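Local coordinates for protein transglutaminase elicitor (Phytophthora sojae, PDB 3TW5) that probably catalyses protein cross-linking between glutamine and lysine side chains, as a transglutaminase that elicits innate immune responses in plants, at residues W37-Y45 with I121-W131; S218-G227 with D327-L335. The protein carries 1 engineered substitution. All coordinates share one frame; numbering follows the deposited sequence.

Interaction 1. Residues W37-Y45 with I121-W131; sequences WAGPYWPTY and IPTWFGISHAW. Engineered in segment 121-131: Ser-128 (natural residue Cys).
Ile-127 lays its CD1 against Trp-42, 3.9 Å from CD1 of the indole, and the two side chains cross at a slant. CG1 of Ile-127 stands between its own backbone N and carbonyl carbon (chi1 54°), which carries the methyl toward the indole; helix 154-167 packs on the same indole through Met-155 and Ala-159. Farther along, the Trp-37 and Trp-131 side chains pass one another head to tail, with CZ3 of Trp-37 3.4 Å from CD1 of Trp-131 and the ring planes inclined at 58°. The carbonyl O of Gly-39 lies over one face of the Trp-131 indole. At the other end, Thr-123 sets its CG2 squarely over the centre of the Tyr-45 ring, a CH-pi contact of 3.5 Å to the centroid. Between these ends the chain 121-131 leaves strand 118-122, and helix 128-137 begins with Ser-128, engineered from cysteine; a cysteine opening a helix is consistent with the papain-like nucleophile of clan CA. Outward from the apolar groups, Ile-127 N donates to Tyr-41 O (2.9 Å) just ahead of this helix, and Thr-44 N to Phe-125 O (2.9 Å). Tyr-41 OH donates to Thr-123 O (2.7 Å), which sits at the edge of the phenol, in its plane. Trp-131 NE1 reaches Trp-37 O at 3.3 Å, while NE1 of Trp-37 turns to Glu-138 O.

Interaction 2. Residues S218-G227 with D327-L335; sequences STFVADVTAG and DDHPDFLWL
Val-221 covers one face of the Trp-334 indole, its CB 3.7 Å from the centroid of the five-membered ring and displaced toward the rim. Both side chains leave the sheet in the same direction, next to each other; CG of Trp-334 sits between its backbone N and carbonyl carbon (chi1 61°), which leans the indole across toward strand 221-223, against the valine. Asn-232 OD1 takes the NE1 proton of this indole, and Phe-174 meets its ring. Phe-332 receives CB of Asp-223 over one face, again off centre, at 3.8 Å from the centroid. The ring of Phe-220 has CD2 of Leu-333 over one face, 3.9 Å from the centroid, and Leu-333 CG beside its CE1. These contacts lie on and beside a short antiparallel ladder in the large sheet, where strand 221-223 runs between strands 232-246 and 333-336. Val-221 and Trp-334 form a hydrogen-bonded pair, Val-221 N giving to Trp-334 O (2.7 Å) and Trp-334 N to Val-221 O (2.9 Å). Ala-222 and Leu-333 follow as a non-hydrogen-bonded pair, with side chains on the sheet face away from Val-221 and Trp-334. Past the ladder the pairing slackens: Asp-223 N to Phe-332 O and Asp-331 N to Asp-223 O are both weak. The carboxylate of Asp-223 lies alongside that of Asp-331, the planes 58° apart; OD2 of Asp-223 and OD2 of Asp-331, both acceptors, are 3.3 Å apart and share no hydrogen bond. OD1 of Asp-223 instead accepts from Thr-225 N (3.3 Å), an Asx turn that bends the chain toward Ala-226, and also from Trp-231 N. CB of Ala-226 then rests near the carbonyl O atoms of Asp-327 and His-329.

How the interactions relate
From the N terminus, the chain passes strand 29-31 and enters 37-45, then runs through helices 60-67 and 72-82 and the small sheet of strands 93-94, 107-110 and 118-122 before interaction 1 closes this loop of 75 residues at the start of helix 128-137. Interaction 2 opens only afterwards, so the two contacts lie in series, neither nested nor crossed. Its loop of 99 residues holds the long strands 232-246, 269-280 and 299-310. After them the segment 327-335 returns to pair with 218-227. Their centres are about 16 Å apart, and they meet where His-129 O of helix 128-137 packs 3.4 Å from Trp-334 CH2, bringing the helix against the large sheet.

Interaction 1. Residues W37-Y45 with I121-W131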
loop_
_atom_site.group_PDB
_atom_site.type_symbol
_atom_site.label_atom_id
_atom_site.label_comp_id
_atom_site.label_asym_id
_atom_site.label_seq_id
_atom_site.Cartn_x
_atom_site.Cartn_y
_atom_site.Cartn_z
ATOM N N TRP A 37 3.563 -9.687 0.390
ATOM C CA TRP A 37 4.474 -9.857 1.521
ATOM C C TRP A 37 4.609 -8.618 2.398
ATOM O O TRP A 37 4.404 -7.494 1.940
ATOM C CB TRP A 37 5.852 -10.349 1.069
ATOM C CG TRP A 37 6.455 -9.640 -0.117
ATOM C CD1 TRP A 37 6.388 -10.032 -1.422
ATOM C CD2 TRP A 37 7.242 -8.443 -0.098
ATOM N NE1 TRP A 37 7.074 -9.151 -2.219
ATOM C CE2 TRP A 37 7.610 -8.166 -1.435
ATOM C CE3 TRP A 37 7.666 -7.574 0.915
ATOM C CZ2 TRP A 37 8.380 -7.053 -1.787
ATOM C CZ3 TRP A 37 8.434 -6.466 0.566
ATOM C CH2 TRP A 37 8.784 -6.218 -0.776
ATOM N N ALA A 38 4.949 -8.835 3.665
ATOM C CA ALA A 38 5.137 -7.743 4.607
ATOM C C ALA A 38 6.556 -7.201 4.522
ATOM O O ALA A 38 7.503 -7.949 4.276
ATOM C CB ALA A 38 4.821 -8.199 6.017
ATOM N N GLY A 39 6.686 -5.895 4.723
ATOM C CA GLY A 39 7.973 -5.209 4.685
ATOM C C GLY A 39 7.799 -3.781 5.159
ATOM O O GLY A 39 6.681 -3.269 5.171
ATOM N N PRO A 40 8.897 -3.121 5.554
ATOM C CA PRO A 40 8.748 -1.772 6.083
ATOM C C PRO A 40 8.627 -0.716 4.991
ATOM O O PRO A 40 8.835 -1.008 3.811
ATOM C CB PRO A 40 10.035 -1.565 6.881
ATOM C CG PRO A 40 11.028 -2.452 6.245
ATOM C CD PRO A 40 10.308 -3.527 5.474
ATOM N N TYR A 41 8.281 0.499 5.401
ATOM C CA TYR A 41 8.189 1.629 4.490
ATOM C C TYR A 41 9.510 2.402 4.451
ATOM O O TYR A 41 9.562 3.532 3.961
ATOM C CB TYR A 41 7.009 2.535 4.867
ATOM C CG TYR A 41 7.167 3.292 6.170
ATOM C CD1 TYR A 41 7.420 4.665 6.173
ATOM C CD2 TYR A 41 7.052 2.640 7.400
ATOM C CE1 TYR A 41 7.559 5.374 7.369
ATOM C CE2 TYR A 41 7.194 3.336 8.604
ATOM C CZ TYR A 41 7.443 4.701 8.581
ATOM O OH TYR A 41 7.583 5.388 9.765
ATOM N N TRP A 42 10.567 1.773 4.972
ATOM C CA TRP A 42 11.936 2.306 4.953
ATOM C C TRP A 42 11.985 3.818 5.133
ATOM O O TRP A 42 12.327 4.545 4.200
ATOM C CB TRP A 42 12.661 1.865 3.678
ATOM C CG TRP A 42 12.707 0.380 3.554
ATOM C CD1 TRP A 42 11.922 -0.401 2.758
ATOM C CD2 TRP A 42 13.558 -0.512 4.283
ATOM N NE1 TRP A 42 12.242 -1.726 2.931
ATOM C CE2 TRP A 42 13.243 -1.823 3.862
ATOM C CE3 TRP A 42 14.562 -0.331 5.245
ATOM C CZ2 TRP A 42 13.895 -2.952 4.373
ATOM C CZ3 TRP A 42 15.211 -1.452 5.749
ATOM C CH2 TRP A 42 14.875 -2.746 5.310
ATOM N N PRO A 43 11.647 4.292 6.345
ATOM C CA PRO A 43 11.409 5.708 6.609
ATOM C C PRO A 43 12.582 6.603 6.229
ATOM O O PRO A 43 13.743 6.191 6.321
ATOM C CB PRO A 43 11.181 5.755 8.123
ATOM C CG PRO A 43 10.865 4.372 8.515
ATOM C CD PRO A 43 11.619 3.500 7.586
ATOM N N THR A 44 12.255 7.818 5.804
ATOM C CA THR A 44 13.238 8.827 5.428
ATOM C C THR A 44 14.068 9.248 6.642
ATOM O O THR A 44 15.288 9.386 6.548
ATOM C CB THR A 44 12.539 10.056 4.793
ATOM O OG1 THR A 44 11.738 9.632 3.685
ATOM C CG2 THR A 44 13.547 11.087 4.311
ATOM N N TYR A 45 13.401 9.422 7.783
ATOM C CA TYR A 45 14.054 9.897 9.005
ATOM C C TYR A 45 15.107 8.922 9.551
ATOM O O TYR A 45 15.924 9.295 10.396
ATOM C CB TYR A 45 13.014 10.254 10.077
ATOM C CG TYR A 45 12.628 9.107 10.978
ATOM C CD1 TYR A 45 13.255 8.926 12.214
ATOM C CD2 TYR A 45 11.643 8.200 10.599
ATOM C CE1 TYR A 45 12.910 7.868 13.047
ATOM C CE2 TYR A 45 11.287 7.140 11.427
ATOM C CZ TYR A 45 11.927 6.980 12.645
ATOM O OH TYR A 45 11.580 5.934 13.462
ATOM N N ILE A 121 13.037 15.692 10.491
ATOM C CA ILE A 121 12.231 15.029 9.467
ATOM C C ILE A 121 11.014 14.336 10.096
ATOM O O ILE A 121 11.158 13.642 11.105
ATOM C CB ILE A 121 13.083 13.999 8.670
ATOM C CG1 ILE A 121 14.301 14.686 8.040
ATOM C CG2 ILE A 121 12.247 13.300 7.598
ATOM C CD1 ILE A 121 15.406 13.746 7.597
ATOM N N PRO A 122 9.810 14.544 9.517
ATOM C CA PRO A 122 8.617 13.794 9.919
ATOM C C PRO A 122 8.830 12.289 9.774
ATOM O O PRO A 122 9.402 11.835 8.779
ATOM C CB PRO A 122 7.551 14.277 8.933
ATOM C CG PRO A 122 7.980 15.647 8.573
ATOM C CD PRO A 122 9.482 15.606 8.546
ATOM N N THR A 123 8.369 11.532 10.765
ATOM C CA THR A 123 8.653 10.096 10.846
ATOM C C THR A 123 7.809 9.231 9.907
ATOM O O THR A 123 8.098 8.047 9.724
ATOM C CB THR A 123 8.516 9.568 12.293
ATOM O OG1 THR A 123 7.289 10.036 12.864
ATOM C CG2 THR A 123 9.681 10.043 13.148
ATOM N N TRP A 124 6.777 9.820 9.312
ATOM C CA TRP A 124 5.902 9.083 8.404
ATOM C C TRP A 124 6.398 9.075 6.955
ATOM O O TRP A 124 5.991 8.222 6.161
ATOM C CB TRP A 124 4.461 9.590 8.502
ATOM C CG TRP A 124 4.235 10.962 7.942
ATOM C CD1 TRP A 124 4.376 12.151 8.598
ATOM C CD2 TRP A 124 3.804 11.283 6.613
ATOM N NE1 TRP A 124 4.068 13.194 7.759
ATOM C CE2 TRP A 124 3.712 12.691 6.534
ATOM C CE3 TRP A 124 3.491 10.518 5.478
ATOM C CZ2 TRP A 124 3.317 13.355 5.362
ATOM C CZ3 TRP A 124 3.099 11.177 4.312
ATOM C CH2 TRP A 124 3.018 12.583 4.265
ATOM N N PHE A 125 7.271 10.028 6.622
ATOM C CA PHE A 125 7.928 10.098 5.312
ATOM C C PHE A 125 8.604 8.768 5.003
ATOM O O PHE A 125 9.393 8.269 5.806
ATOM C CB PHE A 125 8.984 11.208 5.308
ATOM C CG PHE A 125 8.433 12.599 5.120
ATOM C CD1 PHE A 125 9.278 13.631 4.727
ATOM C CD2 PHE A 125 7.084 12.886 5.328
ATOM C CE1 PHE A 125 8.794 14.927 4.550
ATOM C CE2 PHE A 125 6.591 14.178 5.149
ATOM C CZ PHE A 125 7.447 15.198 4.758
ATOM N N GLY A 126 8.289 8.195 3.845
ATOM C CA GLY A 126 8.858 6.911 3.449
ATOM C C GLY A 126 8.486 6.469 2.048
ATOM O O GLY A 126 8.120 7.284 1.200
ATOM N N ILE A 127 8.588 5.165 1.809
ATOM C CA ILE A 127 8.323 4.591 0.493
ATOM C C ILE A 127 7.257 3.486 0.537
ATOM O O ILE A 127 7.404 2.436 -0.096
ATOM C CB ILE A 127 9.626 4.084 -0.192
ATOM C CG1 ILE A 127 10.391 3.120 0.722
ATOM C CG2 ILE A 127 10.508 5.259 -0.596
ATOM C CD1 ILE A 127 11.370 2.229 -0.007
ATOM N N SER A 128 6.183 3.735 1.285
ATOM C CA SER A 128 5.057 2.799 1.370
ATOM C C SER A 128 4.385 2.628 0.012
ATOM O O SER A 128 3.869 1.555 -0.304
ATOM C CB SER A 128 4.033 3.277 2.403
ATOM O OG SER A 128 3.399 4.472 1.981
ATOM N N HIS A 129 4.405 3.702 -0.777
ATOM C CA HIS A 129 3.879 3.715 -2.142
ATOM C C HIS A 129 4.687 2.812 -3.074
ATOM O O HIS A 129 4.208 2.423 -4.139
ATOM C CB HIS A 129 3.896 5.141 -2.687
ATOM C CG HIS A 129 5.263 5.752 -2.727
ATOM N ND1 HIS A 129 5.762 6.526 -1.703
ATOM C CD2 HIS A 129 6.241 5.685 -3.662
ATOM C CE1 HIS A 129 6.987 6.917 -2.007
ATOM N NE2 HIS A 129 7.302 6.418 -3.190
ATOM N N ALA A 130 5.916 2.501 -2.667
ATOM C CA ALA A 130 6.820 1.669 -3.452
ATOM C C ALA A 130 6.826 0.217 -2.980
ATOM O O ALA A 130 6.895 -0.705 -3.798
ATOM C CB ALA A 130 8.218 2.245 -3.415
ATOM N N TRP A 131 6.759 0.019 -1.663
ATOM C CA TRP A 131 6.708 -1.317 -1.073
ATOM C C TRP A 131 5.435 -2.071 -1.457
ATOM O O TRP A 131 5.491 -3.251 -1.816
ATOM C CB TRP A 131 6.850 -1.247 0.452
ATOM C CG TRP A 131 6.170 -2.378 1.172
ATOM C CD1 TRP A 131 6.500 -3.702 1.119
ATOM C CD2 TRP A 131 5.037 -2.283 2.042
ATOM N NE1 TRP A 131 5.643 -4.438 1.897
ATOM C CE2 TRP A 131 4.736 -3.592 2.479
ATOM C CE3 TRP A 131 4.248 -1.218 2.499
ATOM C CZ2 TRP A 131 3.677 -3.868 3.352
ATOM C CZ3 TRP A 131 3.194 -1.492 3.368
ATOM C CH2 TRP A 131 2.921 -2.808 3.786
#

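Interaction 2. Residues S218-G227 with D327-L335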
loop_
_atom_site.group_PDB
_atom_site.type_symbol
_atom_site.label_atom_id
_atom_site.label_comp_id
_atom_site.label_asym_id
_atom_site.label_seq_id
_atom_site.Cartn_x
_atom_site.Cartn_y
_atom_site.Cartn_z
ATOM N N SER A 218 -7.222 -10.808 -8.428
ATOM C CA SER A 218 -6.240 -9.730 -8.362
ATOM C C SER A 218 -6.376 -8.933 -7.055
ATOM O O SER A 218 -7.231 -9.244 -6.221
ATOM C CB SER A 218 -6.400 -8.821 -9.586
ATOM O OG SER A 218 -5.468 -7.755 -9.577
ATOM N N THR A 219 -5.523 -7.924 -6.874
ATOM C CA THR A 219 -5.601 -7.034 -5.712
ATOM C C THR A 219 -5.129 -5.604 -6.035
ATOM O O THR A 219 -4.739 -5.315 -7.169
ATOM C CB THR A 219 -4.857 -7.618 -4.481
ATOM O OG1 THR A 219 -5.121 -6.809 -3.328
ATOM C CG2 THR A 219 -3.355 -7.692 -4.722
ATOM N N PHE A 220 -5.181 -4.718 -5.040
ATOM C CA PHE A 220 -4.818 -3.311 -5.221
ATOM C C PHE A 220 -4.126 -2.709 -3.999
ATOM O O PHE A 220 -3.887 -3.396 -3.006
ATOM C CB PHE A 220 -6.047 -2.475 -5.607
ATOM C CG PHE A 220 -7.213 -2.618 -4.663
ATOM C CD1 PHE A 220 -7.273 -1.880 -3.486
ATOM C CD2 PHE A 220 -8.262 -3.482 -4.963
ATOM C CE1 PHE A 220 -8.353 -2.011 -2.615
ATOM C CE2 PHE A 220 -9.345 -3.613 -4.102
ATOM C CZ PHE A 220 -9.390 -2.879 -2.926
ATOM N N VAL A 221 -3.803 -1.420 -4.092
ATOM C CA VAL A 221 -3.194 -0.661 -3.002
ATOM C C VAL A 221 -4.189 0.397 -2.529
ATOM O O VAL A 221 -4.827 1.066 -3.345
ATOM C CB VAL A 221 -1.881 0.026 -3.451
ATOM C CG1 VAL A 221 -1.219 0.738 -2.289
ATOM C CG2 VAL A 221 -0.921 -0.982 -4.057
ATOM N N ALA A 222 -4.319 0.538 -1.210
ATOM C CA ALA A 222 -5.287 1.459 -0.617
ATOM C C ALA A 222 -4.659 2.402 0.402
ATOM O O ALA A 222 -3.700 2.037 1.084
ATOM C CB ALA A 222 -6.419 0.677 0.026
ATOM N N ASP A 223 -5.198 3.618 0.486
ATOM C CA ASP A 223 -4.884 4.531 1.580
ATOM C C ASP A 223 -5.900 4.295 2.677
ATOM O O ASP A 223 -7.083 4.575 2.502
ATOM C CB ASP A 223 -4.923 5.994 1.128
ATOM C CG ASP A 223 -4.608 6.976 2.263
ATOM O OD1 ASP A 223 -4.140 6.545 3.342
ATOM O OD2 ASP A 223 -4.826 8.193 2.071
ATOM N N VAL A 224 -5.433 3.787 3.811
ATOM C CA VAL A 224 -6.333 3.338 4.872
ATOM C C VAL A 224 -6.420 4.289 6.071
ATOM O O VAL A 224 -7.138 4.012 7.034
ATOM C CB VAL A 224 -5.973 1.912 5.350
ATOM C CG1 VAL A 224 -6.231 0.904 4.240
ATOM C CG2 VAL A 224 -4.521 1.848 5.824
ATOM N N THR A 225 -5.700 5.407 6.009
ATOM C CA THR A 225 -5.714 6.386 7.103
ATOM C C THR A 225 -6.871 7.379 7.014
ATOM O O THR A 225 -7.521 7.661 8.026
ATOM C CB THR A 225 -4.382 7.165 7.226
ATOM O OG1 THR A 225 -3.955 7.615 5.931
ATOM C CG2 THR A 225 -3.309 6.284 7.850
ATOM N N ALA A 226 -7.114 7.902 5.807
ATOM C CA ALA A 226 -8.105 8.968 5.562
ATOM C C ALA A 226 -7.825 10.251 6.360
ATOM O O ALA A 226 -8.636 11.184 6.359
ATOM C CB ALA A 226 -9.539 8.468 5.809
ATOM N N GLY A 227 -6.675 10.283 7.036
ATOM C CA GLY A 227 -6.212 11.461 7.769
ATOM C C GLY A 227 -5.397 12.386 6.880
ATOM O O GLY A 227 -5.566 12.396 5.652
ATOM N N ASP A 327 -15.972 9.466 7.995
ATOM C CA ASP A 327 -14.644 10.085 8.040
ATOM C C ASP A 327 -13.540 9.053 7.836
ATOM O O ASP A 327 -12.450 9.385 7.363
ATOM C CB ASP A 327 -14.422 10.806 9.379
ATOM C CG ASP A 327 -15.370 11.982 9.585
ATOM O OD1 ASP A 327 -15.859 12.553 8.582
ATOM O OD2 ASP A 327 -15.625 12.340 10.756
ATOM N N ASP A 328 -13.834 7.805 8.191
ATOM C CA ASP A 328 -12.834 6.742 8.209
ATOM C C ASP A 328 -13.039 5.720 7.087
ATOM O O ASP A 328 -13.515 4.602 7.318
ATOM C CB ASP A 328 -12.826 6.058 9.581
ATOM C CG ASP A 328 -11.655 5.110 9.761
ATOM O OD1 ASP A 328 -10.647 5.234 9.026
ATOM O OD2 ASP A 328 -11.744 4.237 10.650
ATOM N N HIS A 329 -12.668 6.119 5.873
ATOM C CA HIS A 329 -12.760 5.260 4.695
ATOM C C HIS A 329 -11.613 5.566 3.726
ATOM O O HIS A 329 -11.123 6.699 3.695
ATOM C CB HIS A 329 -14.125 5.423 4.010
ATOM C CG HIS A 329 -14.357 6.780 3.420
ATOM N ND1 HIS A 329 -14.045 7.087 2.113
ATOM C CD2 HIS A 329 -14.881 7.908 3.955
ATOM C CE1 HIS A 329 -14.363 8.347 1.870
ATOM N NE2 HIS A 329 -14.872 8.868 2.972
ATOM N N PRO A 330 -11.180 4.563 2.934
ATOM C CA PRO A 330 -10.049 4.735 2.017
ATOM C C PRO A 330 -10.206 5.919 1.063
ATOM O O PRO A 330 -11.281 6.116 0.491
ATOM C CB PRO A 330 -10.033 3.422 1.232
ATOM C CG PRO A 330 -10.645 2.440 2.144
ATOM C CD PRO A 330 -11.716 3.190 2.872
ATOM N N ASP A 331 -9.135 6.696 0.909
ATOM C CA ASP A 331 -9.142 7.868 0.035
ATOM C C ASP A 331 -9.076 7.489 -1.442
ATOM O O ASP A 331 -9.756 8.097 -2.273
ATOM C CB ASP A 331 -7.996 8.826 0.393
ATOM C CG ASP A 331 -8.352 9.776 1.532
ATOM O OD1 ASP A 331 -9.520 10.224 1.610
ATOM O OD2 ASP A 331 -7.457 10.087 2.349
ATOM N N PHE A 332 -8.259 6.487 -1.760
ATOM C CA PHE A 332 -8.077 6.035 -3.140
ATOM C C PHE A 332 -7.678 4.564 -3.246
ATOM O O PHE A 332 -7.201 3.968 -2.280
ATOM C CB PHE A 332 -7.051 6.914 -3.870
ATOM C CG PHE A 332 -5.782 7.147 -3.098
ATOM C CD1 PHE A 332 -4.804 6.157 -3.013
ATOM C CD2 PHE A 332 -5.553 8.368 -2.471
ATOM C CE1 PHE A 332 -3.622 6.374 -2.302
ATOM C CE2 PHE A 332 -4.374 8.596 -1.757
ATOM C CZ PHE A 332 -3.406 7.596 -1.675
ATOM N N LEU A 333 -7.893 3.993 -4.427
ATOM C CA LEU A 333 -7.494 2.626 -4.753
ATOM C C LEU A 333 -6.683 2.654 -6.043
ATOM O O LEU A 333 -7.089 3.290 -7.019
ATOM C CB LEU A 333 -8.728 1.742 -4.968
ATOM C CG LEU A 333 -9.479 1.030 -3.837
ATOM C CD1 LEU A 333 -9.942 1.960 -2.727
ATOM C CD2 LEU A 333 -10.671 0.280 -4.419
ATOM N N TRP A 334 -5.544 1.971 -6.058
ATOM C CA TRP A 334 -4.760 1.865 -7.285
ATOM C C TRP A 334 -4.077 0.517 -7.474
ATOM O O TRP A 334 -3.733 -0.154 -6.505
ATOM C CB TRP A 334 -3.751 3.012 -7.410
ATOM C CG TRP A 334 -2.732 3.101 -6.314
ATOM C CD1 TRP A 334 -2.891 3.688 -5.093
ATOM C CD2 TRP A 334 -1.382 2.619 -6.355
ATOM N NE1 TRP A 334 -1.730 3.591 -4.365
ATOM C CE2 TRP A 334 -0.787 2.943 -5.115
ATOM C CE3 TRP A 334 -0.619 1.943 -7.316
ATOM C CZ2 TRP A 334 0.537 2.611 -4.809
ATOM C CZ3 TRP A 334 0.699 1.615 -7.012
ATOM C CH2 TRP A 334 1.262 1.947 -5.766
ATOM N N LEU A 335 -3.901 0.134 -8.736
ATOM C CA LEU A 335 -3.220 -1.108 -9.095
ATOM C C LEU A 335 -1.984 -0.813 -9.936
ATOM O O LEU A 335 -2.036 0.025 -10.839
ATOM C CB LEU A 335 -4.142 -2.034 -9.896
ATOM C CG LEU A 335 -5.550 -2.367 -9.403
ATOM C CD1 LEU A 335 -6.551 -1.333 -9.897
ATOM C CD2 LEU A 335 -5.946 -3.747 -9.889
#